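Local coordinates for protein lactoylglutathione lyase (PDB 4MTS) that belongs to the glyoxalase/bleomycin resistance/dioxygenase superfamily and, as an assembly of two chains, binds nickel and zinc ions, at residues A[28-33]-A[47-52]; A[42-47]-A[53-58]; A[66-71]-A[117-122]; A[72-77]-A[110-115]. All blocks are in the same frame, centred on the assembly; numbering follows the deposited sequence.

Contact 1: residues A[28-33]-A[47-52]; sequences LLRRRD and QDERAA
The guanidinium of Arg30 donates from NH2 to OE2 of Glu49 over 2.7 Å, in a bond that is nearly straight at 174°. Its NE reaches OE1 of the same carboxylate at 2.8 Å, so the two groups form a side-on, two-pronged salt bridge that ties the edge strand 27-34 of a four-stranded sheet to the loop between strands 39-45 and 54-60. Both oxygens use the lone pair on the side of the other oxygen, and both lie in the guanidinium plane; the two planes differ by only 11°. This pairing fixes the rotation of both groups at once. Arg30 turns its NE edge to the acid by bending at chi3 (58°), whereas Glu49 is extended beyond CG and meets the arginine at about a right angle. The backbone beneath departs from regular strand: Leu29 and Arg30 both face Phe43 in a classic beta bulge, and both start out toward the loop. Leu29 supplies the apolar half of the contact, its CD1 lying 4.0 Å from CG of Glu49. The cation of Arg30 also meets the ring of Phe43, and the Glu49 carbonyl O accepts a bond from Arg2, so the loop is held to strand 2-9 as well. The contact lies near the surface of the protein, yet a zinc ion is only about 8 Å from the Arg30 side chain. Farther along the strand, Arg32 folds back over Arg30, whose CG rests 3.4 Å above the Arg32 guanidinium plane, while NH1 of Arg32 bonds to the Arg31 carbonyl O at 2.9 Å.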
loop_
_atom_site.group_PDB
_atom_site.type_symbol
_atom_site.label_atom_id
_atom_site.label_comp_id
_atom_site.label_asym_id
_atom_site.label_seq_id
_atom_site.Cartn_x
_atom_site.Cartn_y
_atom_site.Cartn_z
ATOM N N LEU A 28 13.000 -11.294 0.963
ATOM C CA LEU A 28 12.815 -11.046 -0.464
ATOM C C LEU A 28 12.057 -12.258 -1.006
ATOM O O LEU A 28 12.566 -13.397 -1.005
ATOM C CB LEU A 28 14.181 -10.891 -1.149
ATOM C CG LEU A 28 14.104 -10.622 -2.655
ATOM C CD1 LEU A 28 13.451 -9.275 -2.928
ATOM C CD2 LEU A 28 15.519 -10.672 -3.304
ATOM N N LEU A 29 10.818 -12.029 -1.437
ATOM C CA LEU A 29 9.952 -13.090 -1.948
ATOM C C LEU A 29 10.266 -13.444 -3.380
ATOM O O LEU A 29 10.299 -14.628 -3.728
ATOM C CB LEU A 29 8.444 -12.709 -1.787
ATOM C CG LEU A 29 8.014 -12.323 -0.352
ATOM C CD1 LEU A 29 6.581 -11.724 -0.314
ATOM C CD2 LEU A 29 8.113 -13.500 0.596
ATOM N N ARG A 30 10.535 -12.432 -4.205
ATOM C CA ARG A 30 10.769 -12.553 -5.631
ATOM C C ARG A 30 11.466 -11.270 -6.112
ATOM O O ARG A 30 11.109 -10.162 -5.708
ATOM C CB ARG A 30 9.353 -12.702 -6.303
ATOM C CG ARG A 30 9.301 -12.718 -7.833
ATOM C CD ARG A 30 7.998 -13.294 -8.363
ATOM N NE ARG A 30 6.806 -12.564 -7.891
ATOM C CZ ARG A 30 6.012 -11.846 -8.676
ATOM N NH1 ARG A 30 6.275 -11.732 -9.971
ATOM N NH2 ARG A 30 4.949 -11.230 -8.169
ATOM N N ARG A 31 12.455 -11.411 -6.992
ATOM C CA ARG A 31 13.046 -10.233 -7.609
ATOM C C ARG A 31 13.173 -10.539 -9.115
ATOM O O ARG A 31 13.465 -11.681 -9.472
ATOM C CB ARG A 31 14.390 -9.859 -6.974
ATOM C CG ARG A 31 15.163 -8.826 -7.773
ATOM C CD ARG A 31 16.402 -8.327 -7.015
ATOM N NE ARG A 31 17.183 -7.483 -7.933
ATOM C CZ ARG A 31 18.030 -6.534 -7.558
ATOM N NH1 ARG A 31 18.261 -6.310 -6.267
ATOM N NH2 ARG A 31 18.637 -5.784 -8.468
ATOM N N ARG A 32 12.898 -9.551 -9.969
ATOM C CA ARG A 32 12.983 -9.690 -11.422
ATOM C C ARG A 32 13.641 -8.426 -11.985
ATOM O O ARG A 32 13.163 -7.321 -11.721
ATOM C CB ARG A 32 11.590 -9.912 -12.058
ATOM C CG ARG A 32 10.825 -11.178 -11.598
ATOM C CD ARG A 32 11.393 -12.494 -12.170
ATOM N NE ARG A 32 10.613 -13.647 -11.690
ATOM C CZ ARG A 32 10.873 -14.371 -10.598
ATOM N NH1 ARG A 32 11.909 -14.080 -9.834
ATOM N NH2 ARG A 32 10.079 -15.381 -10.257
ATOM N N ASP A 33 14.758 -8.585 -12.737
ATOM C CA ASP A 33 15.505 -7.472 -13.364
ATOM C C ASP A 33 15.381 -7.667 -14.883
ATOM O O ASP A 33 15.739 -8.719 -15.389
ATOM C CB ASP A 33 16.993 -7.486 -12.973
ATOM C CG ASP A 33 17.289 -7.145 -11.529
ATOM O OD1 ASP A 33 17.851 -6.074 -11.286
ATOM O OD2 ASP A 33 16.992 -7.980 -10.645
ATOM N N GLN A 47 5.093 -13.451 4.423
ATOM C CA GLN A 47 4.503 -14.710 4.001
ATOM C C GLN A 47 4.579 -14.804 2.500
ATOM O O GLN A 47 4.746 -13.793 1.815
ATOM C CB GLN A 47 3.031 -14.796 4.439
ATOM C CG GLN A 47 2.812 -14.782 5.940
ATOM C CD GLN A 47 1.365 -14.532 6.223
ATOM O OE1 GLN A 47 0.521 -15.417 6.078
ATOM N NE2 GLN A 47 1.036 -13.293 6.554
ATOM N N ASP A 48 4.434 -16.012 1.979
ATOM C CA ASP A 48 4.464 -16.245 0.546
ATOM C C ASP A 48 3.424 -15.354 -0.143
ATOM O O ASP A 48 2.352 -15.100 0.425
ATOM C CB ASP A 48 4.144 -17.728 0.285
ATOM C CG ASP A 48 5.272 -18.711 0.592
ATOM O OD1 ASP A 48 6.233 -18.323 1.310
ATOM O OD2 ASP A 48 5.190 -19.871 0.125
ATOM N N GLU A 49 3.728 -14.883 -1.359
ATOM C CA GLU A 49 2.779 -14.059 -2.123
ATOM C C GLU A 49 1.431 -14.758 -2.311
ATOM O O GLU A 49 0.413 -14.080 -2.430
ATOM C CB GLU A 49 3.336 -13.701 -3.500
ATOM C CG GLU A 49 4.323 -12.554 -3.474
ATOM C CD GLU A 49 4.862 -12.304 -4.861
ATOM O OE1 GLU A 49 5.813 -13.015 -5.260
ATOM O OE2 GLU A 49 4.252 -11.489 -5.591
ATOM N N ARG A 50 1.421 -16.112 -2.371
ATOM C CA ARG A 50 0.188 -16.881 -2.530
ATOM C C ARG A 50 -0.734 -16.763 -1.313
ATOM O O ARG A 50 -1.941 -16.947 -1.442
ATOM C CB ARG A 50 0.524 -18.379 -2.741
ATOM C CG ARG A 50 0.830 -18.715 -4.192
ATOM C CD ARG A 50 1.451 -20.094 -4.335
ATOM N NE ARG A 50 1.485 -20.534 -5.732
ATOM C CZ ARG A 50 0.522 -21.238 -6.322
ATOM N NH1 ARG A 50 -0.564 -21.591 -5.644
ATOM N NH2 ARG A 50 0.637 -21.593 -7.595
ATOM N N ALA A 51 -0.156 -16.471 -0.146
ATOM C CA ALA A 51 -0.826 -16.444 1.154
ATOM C C ALA A 51 -1.191 -15.052 1.677
ATOM O O ALA A 51 -2.075 -14.929 2.554
ATOM C CB ALA A 51 0.060 -17.139 2.173
ATOM N N ALA A 52 -0.467 -14.008 1.228
ATOM C CA ALA A 52 -0.711 -12.697 1.805
ATOM C C ALA A 52 -0.251 -11.596 0.899
ATOM O O ALA A 52 0.571 -11.824 -0.005
ATOM C CB ALA A 52 0.039 -12.585 3.135
#

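Contact 2: residues A[42-47]-A[53-58]; sequences AFVGYQ and AALELT
With CG anti to its carbonyl carbon in Phe43 (chi1 -68°) and opposite its own nitrogen in Glu56 (chi1 -178°), the two side chains run side by side, the glutamate extended along the ring. They share a face of the sheet because they form a non-hydrogen-bonded pair of an antiparallel hairpin. The acid passes over one ring face, where Glu56 CG makes a CH-pi contact 3.8 Å from the Phe43 centroid. The carboxylate lies 18° from the ring plane, with OE2 of Glu56 3.4 Å from Phe43 CZ. The ring thus lies along a metal-binding group, since Glu56 and His5 belong to the zinc site. To one side of this pair Leu57 N bonds to Ala42 O at 2.7 Å, and to the other Val44 N bonds to Leu55 O at 2.9 Å, each with its return bond. On the opposite face Val44 CG2 packs 3.8 Å from Leu55 CB. Near the turn, a water joins Tyr46 N to Ala53 O. Helix 13-23 lies under Ala42, Val44 and Leu55, while strand 27-34 flanks the hairpin beyond Phe43 and strand 2-9 flanks it beyond Glu56.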
loop_
_atom_site.group_PDB
_atom_site.type_symbol
_atom_site.label_atom_id
_atom_site.label_comp_id
_atom_site.label_asym_id
_atom_site.label_seq_id
_atom_site.Cartn_x
_atom_site.Cartn_y
_atom_site.Cartn_z
ATOM N N ALA A 42 10.913 -5.903 -7.011
ATOM C CA ALA A 42 11.287 -6.792 -5.892
ATOM C C ALA A 42 10.059 -6.839 -4.977
ATOM O O ALA A 42 9.489 -5.788 -4.676
ATOM C CB ALA A 42 12.485 -6.225 -5.136
ATOM N N PHE A 43 9.639 -8.038 -4.590
ATOM C CA PHE A 43 8.490 -8.244 -3.705
ATOM C C PHE A 43 9.069 -8.688 -2.365
ATOM O O PHE A 43 9.856 -9.645 -2.292
ATOM C CB PHE A 43 7.505 -9.277 -4.305
ATOM C CG PHE A 43 6.798 -8.800 -5.566
ATOM C CD1 PHE A 43 7.410 -8.902 -6.809
ATOM C CD2 PHE A 43 5.490 -8.315 -5.509
ATOM C CE1 PHE A 43 6.746 -8.477 -7.975
ATOM C CE2 PHE A 43 4.840 -7.866 -6.666
ATOM C CZ PHE A 43 5.477 -7.944 -7.885
ATOM N N VAL A 44 8.709 -7.957 -1.314
ATOM C CA VAL A 44 9.187 -8.200 0.053
ATOM C C VAL A 44 7.999 -8.398 0.963
ATOM O O VAL A 44 6.930 -7.817 0.729
ATOM C CB VAL A 44 10.140 -7.085 0.575
ATOM C CG1 VAL A 44 11.494 -7.169 -0.112
ATOM C CG2 VAL A 44 9.532 -5.677 0.396
ATOM N N GLY A 45 8.177 -9.225 1.986
ATOM C CA GLY A 45 7.082 -9.497 2.892
ATOM C C GLY A 45 7.407 -10.561 3.904
ATOM O O GLY A 45 8.581 -10.916 4.108
ATOM N N TYR A 46 6.366 -11.023 4.583
ATOM C CA TYR A 46 6.525 -11.971 5.683
ATOM C C TYR A 46 6.020 -13.352 5.365
ATOM O O TYR A 46 6.421 -14.312 6.019
ATOM C CB TYR A 46 5.817 -11.435 6.954
ATOM C CG TYR A 46 6.381 -10.115 7.422
ATOM C CD1 TYR A 46 7.651 -10.038 7.971
ATOM C CD2 TYR A 46 5.658 -8.932 7.280
ATOM C CE1 TYR A 46 8.175 -8.827 8.420
ATOM C CE2 TYR A 46 6.192 -7.703 7.688
ATOM C CZ TYR A 46 7.454 -7.655 8.254
ATOM O OH TYR A 46 8.009 -6.464 8.672
ATOM N N GLN A 47 5.093 -13.451 4.423
ATOM C CA GLN A 47 4.503 -14.710 4.001
ATOM C C GLN A 47 4.579 -14.804 2.500
ATOM O O GLN A 47 4.746 -13.793 1.815
ATOM C CB GLN A 47 3.031 -14.796 4.439
ATOM C CG GLN A 47 2.812 -14.782 5.940
ATOM C CD GLN A 47 1.365 -14.532 6.223
ATOM O OE1 GLN A 47 0.521 -15.417 6.078
ATOM N NE2 GLN A 47 1.036 -13.293 6.554
ATOM N N ALA A 53 -0.733 -10.379 1.203
ATOM C CA ALA A 53 -0.319 -9.180 0.470
ATOM C C ALA A 53 1.142 -8.888 0.763
ATOM O O ALA A 53 1.630 -9.076 1.888
ATOM C CB ALA A 53 -1.168 -7.985 0.870
ATOM N N ALA A 54 1.860 -8.449 -0.277
ATOM C CA ALA A 54 3.277 -8.124 -0.195
ATOM C C ALA A 54 3.492 -6.674 -0.588
ATOM O O ALA A 54 2.550 -5.977 -1.016
ATOM C CB ALA A 54 4.043 -9.030 -1.143
ATOM N N LEU A 55 4.725 -6.190 -0.353
ATOM C CA LEU A 55 5.151 -4.869 -0.772
ATOM C C LEU A 55 5.998 -5.028 -2.036
ATOM O O LEU A 55 6.978 -5.779 -2.042
ATOM C CB LEU A 55 5.992 -4.174 0.332
ATOM C CG LEU A 55 6.638 -2.839 -0.107
ATOM C CD1 LEU A 55 5.548 -1.765 -0.478
ATOM C CD2 LEU A 55 7.549 -2.312 0.992
ATOM N N GLU A 56 5.619 -4.330 -3.114
ATOM C CA GLU A 56 6.394 -4.393 -4.350
ATOM C C GLU A 56 7.212 -3.116 -4.449
ATOM O O GLU A 56 6.651 -2.026 -4.409
ATOM C CB GLU A 56 5.460 -4.479 -5.563
ATOM C CG GLU A 56 6.285 -4.598 -6.843
ATOM C CD GLU A 56 5.480 -4.574 -8.115
ATOM O OE1 GLU A 56 4.257 -4.307 -8.045
ATOM O OE2 GLU A 56 6.065 -4.883 -9.176
ATOM N N LEU A 57 8.520 -3.248 -4.689
ATOM C CA LEU A 57 9.412 -2.111 -4.883
ATOM C C LEU A 57 9.870 -2.131 -6.338
ATOM O O LEU A 57 10.268 -3.186 -6.830
ATOM C CB LEU A 57 10.628 -2.231 -3.948
ATOM C CG LEU A 57 10.333 -2.336 -2.446
ATOM C CD1 LEU A 57 11.642 -2.598 -1.666
ATOM C CD2 LEU A 57 9.632 -1.050 -1.918
ATOM N N THR A 58 9.780 -0.984 -7.018
ATOM C CA THR A 58 10.155 -0.849 -8.433
ATOM C C THR A 58 11.298 0.153 -8.569
ATOM O O THR A 58 11.277 1.205 -7.922
ATOM C CB THR A 58 8.953 -0.397 -9.300
ATOM O OG1 THR A 58 7.851 -1.280 -9.111
ATOM C CG2 THR A 58 9.292 -0.337 -10.782
HETATM O O HOH W 1 3.746 -10.752 3.475
#

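Contact 3: residues A[66-71]-A[117-122]; sequences YTQGDG and DGYKVE. With NI (nickel (II) ion), chain E.
Gln68 and Tyr119 meet amide to phenol, and this small patch is the close-packed part of an otherwise open contact between the loop 66-71 and the turn leading into strand 120-125. The glutamine side chain bends at chi2 (-45°) and crosses the tyrosine at about a right angle, with the amide plane 69° from the ring. Its OE1 comes within 3.1 Å of Tyr119 CE1. NE2 of Gln68, on the other arm of the amide, gives Tyr119 OH a weak bond of 3.2 Å, bent to 143°. The hydroxyl has a further hydrogen-bond partner in the carbonyl O of Arg9, so the buried ring links this loop to the end of strand 2-9. On the looser side the segments stand apart and water takes over: one molecule accepts from Gln68 NE2 at 2.7 Å and donates to Asp117 O at 2.9 Å. The Asp117 carboxylate turns to another partner, the backbone N of Ala11. Gly118 makes the turn with a positive phi that favours glycine. Gly71 of the second subunit packs against both Gln68 and Tyr119, which places the patch at the dimer interface. At the far end of 117-122, Glu122 OE1 binds nickel at 2.1 Å, together with His74 and with His5 and Glu56 of the second subunit. Segment 117-122 thus meets the loop at its start and the metal at its end. Uncharged polar groups join the two segments, the shorter water bonds bridging beside one weak direct bond; charge enters the loop at Asp70, salt-bridged to Arg63 of the second subunit.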
loop_
_atom_site.group_PDB
_atom_site.type_symbol
_atom_site.label_atom_id
_atom_site.label_comp_id
_atom_site.label_asym_id
_atom_site.label_seq_id
_atom_site.Cartn_x
_atom_site.Cartn_y
_atom_site.Cartn_z
ATOM N N TYR A 66 12.286 10.084 -7.247
ATOM C CA TYR A 66 10.884 10.377 -7.458
ATOM C C TYR A 66 10.467 11.561 -6.589
ATOM O O TYR A 66 11.245 12.011 -5.723
ATOM C CB TYR A 66 10.077 9.104 -7.133
ATOM C CG TYR A 66 10.435 7.969 -8.060
ATOM C CD1 TYR A 66 11.474 7.092 -7.751
ATOM C CD2 TYR A 66 9.839 7.854 -9.314
ATOM C CE1 TYR A 66 11.873 6.101 -8.646
ATOM C CE2 TYR A 66 10.254 6.893 -10.225
ATOM C CZ TYR A 66 11.235 5.986 -9.870
ATOM O OH TYR A 66 11.593 5.009 -10.755
ATOM N N THR A 67 9.284 12.133 -6.882
ATOM C CA THR A 67 8.749 13.223 -6.095
ATOM C C THR A 67 7.619 12.629 -5.280
ATOM O O THR A 67 6.782 11.935 -5.845
ATOM C CB THR A 67 8.288 14.383 -6.996
ATOM O OG1 THR A 67 9.410 14.878 -7.731
ATOM C CG2 THR A 67 7.676 15.533 -6.200
ATOM N N GLN A 68 7.635 12.848 -3.962
ATOM C CA GLN A 68 6.569 12.385 -3.069
ATOM C C GLN A 68 5.523 13.467 -2.927
ATOM O O GLN A 68 5.847 14.641 -2.793
ATOM C CB GLN A 68 7.114 12.059 -1.670
ATOM C CG GLN A 68 8.156 10.937 -1.634
ATOM C CD GLN A 68 7.749 9.756 -2.484
ATOM O OE1 GLN A 68 6.565 9.409 -2.591
ATOM N NE2 GLN A 68 8.715 9.156 -3.161
ATOM N N GLY A 69 4.270 13.063 -2.970
ATOM C CA GLY A 69 3.179 13.994 -2.730
ATOM C C GLY A 69 2.598 13.753 -1.353
ATOM O O GLY A 69 3.234 13.136 -0.479
ATOM N N ASP A 70 1.389 14.241 -1.144
ATOM C CA ASP A 70 0.775 14.062 0.147
ATOM C C ASP A 70 -0.460 13.183 0.108
ATOM O O ASP A 70 -1.166 13.093 1.103
ATOM C CB ASP A 70 0.555 15.417 0.826
ATOM C CG ASP A 70 -0.424 16.321 0.122
ATOM O OD1 ASP A 70 -1.048 15.868 -0.893
ATOM O OD2 ASP A 70 -0.561 17.484 0.559
ATOM N N GLY A 71 -0.691 12.519 -1.025
ATOM C CA GLY A 71 -1.831 11.609 -1.167
ATOM C C GLY A 71 -1.560 10.257 -0.537
ATOM O O GLY A 71 -2.346 9.754 0.283
ATOM N N ASP A 117 13.833 6.113 1.030
ATOM C CA ASP A 117 13.205 7.032 0.099
ATOM C C ASP A 117 12.259 8.022 0.790
ATOM O O ASP A 117 11.720 8.900 0.115
ATOM C CB ASP A 117 12.464 6.273 -0.993
ATOM C CG ASP A 117 13.443 5.564 -1.892
ATOM O OD1 ASP A 117 13.848 6.163 -2.907
ATOM O OD2 ASP A 117 13.826 4.426 -1.559
ATOM N N GLY A 118 12.018 7.834 2.078
ATOM C CA GLY A 118 11.128 8.734 2.805
ATOM C C GLY A 118 9.694 8.264 2.939
ATOM O O GLY A 118 8.870 8.999 3.491
ATOM N N TYR A 119 9.368 7.041 2.443
ATOM C CA TYR A 119 8.016 6.492 2.608
ATOM C C TYR A 119 7.818 6.143 4.058
ATOM O O TYR A 119 8.738 5.621 4.718
ATOM C CB TYR A 119 7.828 5.235 1.765
ATOM C CG TYR A 119 7.889 5.497 0.288
ATOM C CD1 TYR A 119 6.875 6.203 -0.358
ATOM C CD2 TYR A 119 8.944 5.013 -0.482
ATOM C CE1 TYR A 119 6.908 6.428 -1.730
ATOM C CE2 TYR A 119 8.980 5.216 -1.863
ATOM C CZ TYR A 119 7.941 5.899 -2.485
ATOM O OH TYR A 119 7.925 6.108 -3.833
ATOM N N LYS A 120 6.623 6.447 4.572
ATOM C CA LYS A 120 6.273 6.219 5.973
ATOM C C LYS A 120 5.827 4.806 6.240
ATOM O O LYS A 120 5.022 4.244 5.480
ATOM C CB LYS A 120 5.122 7.180 6.387
ATOM C CG LYS A 120 5.577 8.640 6.467
ATOM C CD LYS A 120 4.494 9.533 7.062
ATOM C CE LYS A 120 4.781 11.004 6.845
ATOM N NZ LYS A 120 3.548 11.835 6.939
ATOM N N VAL A 121 6.370 4.218 7.310
ATOM C CA VAL A 121 6.008 2.885 7.774
ATOM C C VAL A 121 5.424 3.036 9.165
ATOM O O VAL A 121 6.080 3.549 10.074
ATOM C CB VAL A 121 7.203 1.883 7.739
ATOM C CG1 VAL A 121 6.785 0.534 8.301
ATOM C CG2 VAL A 121 7.758 1.735 6.323
ATOM N N GLU A 122 4.174 2.625 9.312
ATOM C CA GLU A 122 3.476 2.693 10.591
ATOM C C GLU A 122 3.638 1.365 11.304
ATOM O O GLU A 122 3.291 0.301 10.765
ATOM C CB GLU A 122 1.988 2.985 10.316
ATOM C CG GLU A 122 1.112 3.109 11.568
ATOM C CD GLU A 122 -0.290 3.567 11.226
ATOM O OE1 GLU A 122 -0.972 2.852 10.465
ATOM O OE2 GLU A 122 -0.665 4.696 11.622
HETATM NI NI NI E . -2.618 3.309 9.212
HETATM O O HOH W 2 11.323 9.783 -2.573
#

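Contact 4: residues A[72-77]-A[110-115]; sequences YGHLAI and IAFLED. With NI (nickel (II) ion), chain E.
His74 and Phe112 form a T-shaped aromatic pair between two strands of a beta-alpha-beta-beta-beta module, the repeating unit of the vicinal oxygen chelate fold. Strands 72-79 and 109-114 are not neighbours in the sheet, for strand 120-125 runs between them, and the two rings reach toward each other across it. The aromatic interaction sets the edge of Phe112 toward the imidazole face, with ring planes at 83° and centroids 5.6 Å apart. The histidine CG takes the crowded position between backbone N and carbonyl carbon (chi1 52°), which carries the imidazole toward strand 109-114. Metal coordination uses the far nitrogen: His74 NE2 binds nickel at 2.1 Å, an ion it shares with Glu122 of the intervening strand. Phe112 also packs against Glu122, so one ring borders two nickel ligands of this chain. Hydrogen bonding belongs to the surroundings. Leu75 and Ile77 make backbone bonds to strand 120-125, which fills the gap between the two segments. Tyr72, His74, Leu75 and Ala76 pair antiparallel with a strand of the second subunit, carrying the sheet over the interface. Between the two rings the approach is loose: CE1 of Phe112 stops 4.0 Å from ND1 of His74, while its CZ stands 4.2 Å above the imidazole plane.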
loop_
_atom_site.group_PDB
_atom_site.type_symbol
_atom_site.label_atom_id
_atom_site.label_comp_id
_atom_site.label_asym_id
_atom_site.label_seq_id
_atom_site.Cartn_x
_atom_site.Cartn_y
_atom_site.Cartn_z
ATOM N N TYR A 72 -0.427 9.648 -0.901
ATOM C CA TYR A 72 -0.055 8.334 -0.348
ATOM C C TYR A 72 0.262 8.476 1.156
ATOM O O TYR A 72 0.948 9.402 1.585
ATOM C CB TYR A 72 1.146 7.706 -1.138
ATOM C CG TYR A 72 1.674 6.446 -0.482
ATOM C CD1 TYR A 72 0.900 5.291 -0.432
ATOM C CD2 TYR A 72 2.889 6.451 0.218
ATOM C CE1 TYR A 72 1.342 4.145 0.230
ATOM C CE2 TYR A 72 3.326 5.325 0.926
ATOM C CZ TYR A 72 2.552 4.164 0.915
ATOM O OH TYR A 72 2.940 3.020 1.567
ATOM N N GLY A 73 -0.260 7.560 1.927
ATOM C CA GLY A 73 -0.115 7.543 3.382
ATOM C C GLY A 73 1.069 6.787 3.904
ATOM O O GLY A 73 2.158 7.343 4.074
ATOM N N HIS A 74 0.885 5.484 4.075
ATOM C CA HIS A 74 1.906 4.638 4.646
ATOM C C HIS A 74 1.569 3.198 4.470
ATOM O O HIS A 74 0.488 2.859 3.977
ATOM C CB HIS A 74 1.989 4.921 6.158
ATOM C CG HIS A 74 0.657 4.834 6.867
ATOM N ND1 HIS A 74 -0.033 5.982 7.211
ATOM C CD2 HIS A 74 -0.039 3.756 7.303
ATOM C CE1 HIS A 74 -1.138 5.568 7.829
ATOM N NE2 HIS A 74 -1.184 4.240 7.908
ATOM N N LEU A 75 2.532 2.347 4.841
ATOM C CA LEU A 75 2.349 0.920 4.907
ATOM C C LEU A 75 2.406 0.611 6.429
ATOM O O LEU A 75 3.338 1.026 7.118
ATOM C CB LEU A 75 3.498 0.172 4.167
ATOM C CG LEU A 75 3.291 -1.377 4.193
ATOM C CD1 LEU A 75 2.179 -1.800 3.227
ATOM C CD2 LEU A 75 4.581 -2.111 3.761
ATOM N N ALA A 76 1.423 -0.094 6.950
ATOM C CA ALA A 76 1.404 -0.401 8.375
ATOM C C ALA A 76 1.808 -1.862 8.597
ATOM O O ALA A 76 1.376 -2.756 7.869
ATOM C CB ALA A 76 0.021 -0.159 8.946
ATOM N N ILE A 77 2.632 -2.093 9.619
ATOM C CA ILE A 77 3.130 -3.437 9.977
ATOM C C ILE A 77 2.832 -3.750 11.452
ATOM O O ILE A 77 2.983 -2.891 12.308
ATOM C CB ILE A 77 4.641 -3.552 9.644
ATOM C CG1 ILE A 77 4.865 -3.353 8.112
ATOM C CG2 ILE A 77 5.204 -4.920 10.071
ATOM C CD1 ILE A 77 6.298 -3.017 7.769
ATOM N N ILE A 110 1.801 2.833 18.840
ATOM C CA ILE A 110 2.187 3.076 17.448
ATOM C C ILE A 110 3.541 3.783 17.392
ATOM O O ILE A 110 3.915 4.519 18.309
ATOM C CB ILE A 110 1.054 3.914 16.723
ATOM C CG1 ILE A 110 -0.284 3.107 16.673
ATOM C CG2 ILE A 110 1.464 4.354 15.305
ATOM C CD1 ILE A 110 -1.462 3.838 16.184
ATOM N N ALA A 111 4.242 3.600 16.276
ATOM C CA ALA A 111 5.494 4.278 15.982
ATOM C C ALA A 111 5.509 4.502 14.468
ATOM O O ALA A 111 4.754 3.857 13.732
ATOM C CB ALA A 111 6.675 3.389 16.367
ATOM N N PHE A 112 6.364 5.389 14.018
ATOM C CA PHE A 112 6.546 5.640 12.609
ATOM C C PHE A 112 7.992 5.641 12.242
ATOM O O PHE A 112 8.820 6.281 12.917
ATOM C CB PHE A 112 5.919 6.963 12.176
ATOM C CG PHE A 112 4.471 6.823 11.779
ATOM C CD1 PHE A 112 4.117 6.573 10.456
ATOM C CD2 PHE A 112 3.461 6.959 12.720
ATOM C CE1 PHE A 112 2.775 6.503 10.079
ATOM C CE2 PHE A 112 2.116 6.861 12.345
ATOM C CZ PHE A 112 1.788 6.625 11.029
ATOM N N LEU A 113 8.288 4.967 11.135
ATOM C CA LEU A 113 9.644 4.956 10.583
ATOM C C LEU A 113 9.558 5.583 9.216
ATOM O O LEU A 113 8.463 5.677 8.637
ATOM C CB LEU A 113 10.143 3.498 10.388
ATOM C CG LEU A 113 10.031 2.484 11.537
ATOM C CD1 LEU A 113 10.653 1.118 11.111
ATOM C CD2 LEU A 113 10.734 3.010 12.803
ATOM N N GLU A 114 10.719 5.961 8.653
ATOM C CA GLU A 114 10.755 6.340 7.261
ATOM C C GLU A 114 11.773 5.459 6.615
ATOM O O GLU A 114 12.855 5.257 7.182
ATOM C CB GLU A 114 11.087 7.794 7.024
ATOM C CG GLU A 114 9.868 8.690 6.992
ATOM C CD GLU A 114 10.249 10.123 6.670
ATOM O OE1 GLU A 114 9.380 11.013 6.810
ATOM O OE2 GLU A 114 11.423 10.360 6.300
ATOM N N ASP A 115 11.449 4.915 5.441
ATOM C CA ASP A 115 12.421 4.099 4.709
ATOM C C ASP A 115 13.425 5.052 4.024
ATOM O O ASP A 115 13.286 6.297 4.096
ATOM C CB ASP A 115 11.685 3.158 3.683
ATOM C CG ASP A 115 11.128 3.768 2.394
ATOM O OD1 ASP A 115 11.405 4.960 2.113
ATOM O OD2 ASP A 115 10.528 3.029 1.615
HETATM NI NI NI E . -2.618 3.309 9.212
#

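How the contacts relate
Contacts 1 and 2 adjoin in the N-terminal sheet and share Gln47; Phe43 passes from the hairpin core to the salt bridge at its edge. Contact 2 is fully buried and rests on backbone bonds and apolar packing, whereas contact 1 is a surface contact carried by charge. Contacts 3 and 4, both partly buried, belong to the other half of the chain and meet in one sheet, where Glu122 and His74 share the nickel ion; contact 3 is amide and water chemistry at a loop, while contact 4 joins its strands through aromatic rings. Contacts 2 and 4 touch where Leu55 packs on Leu75 and Tyr46 on Ile77. Contacts 2, 3 and 4 all reach the second subunit.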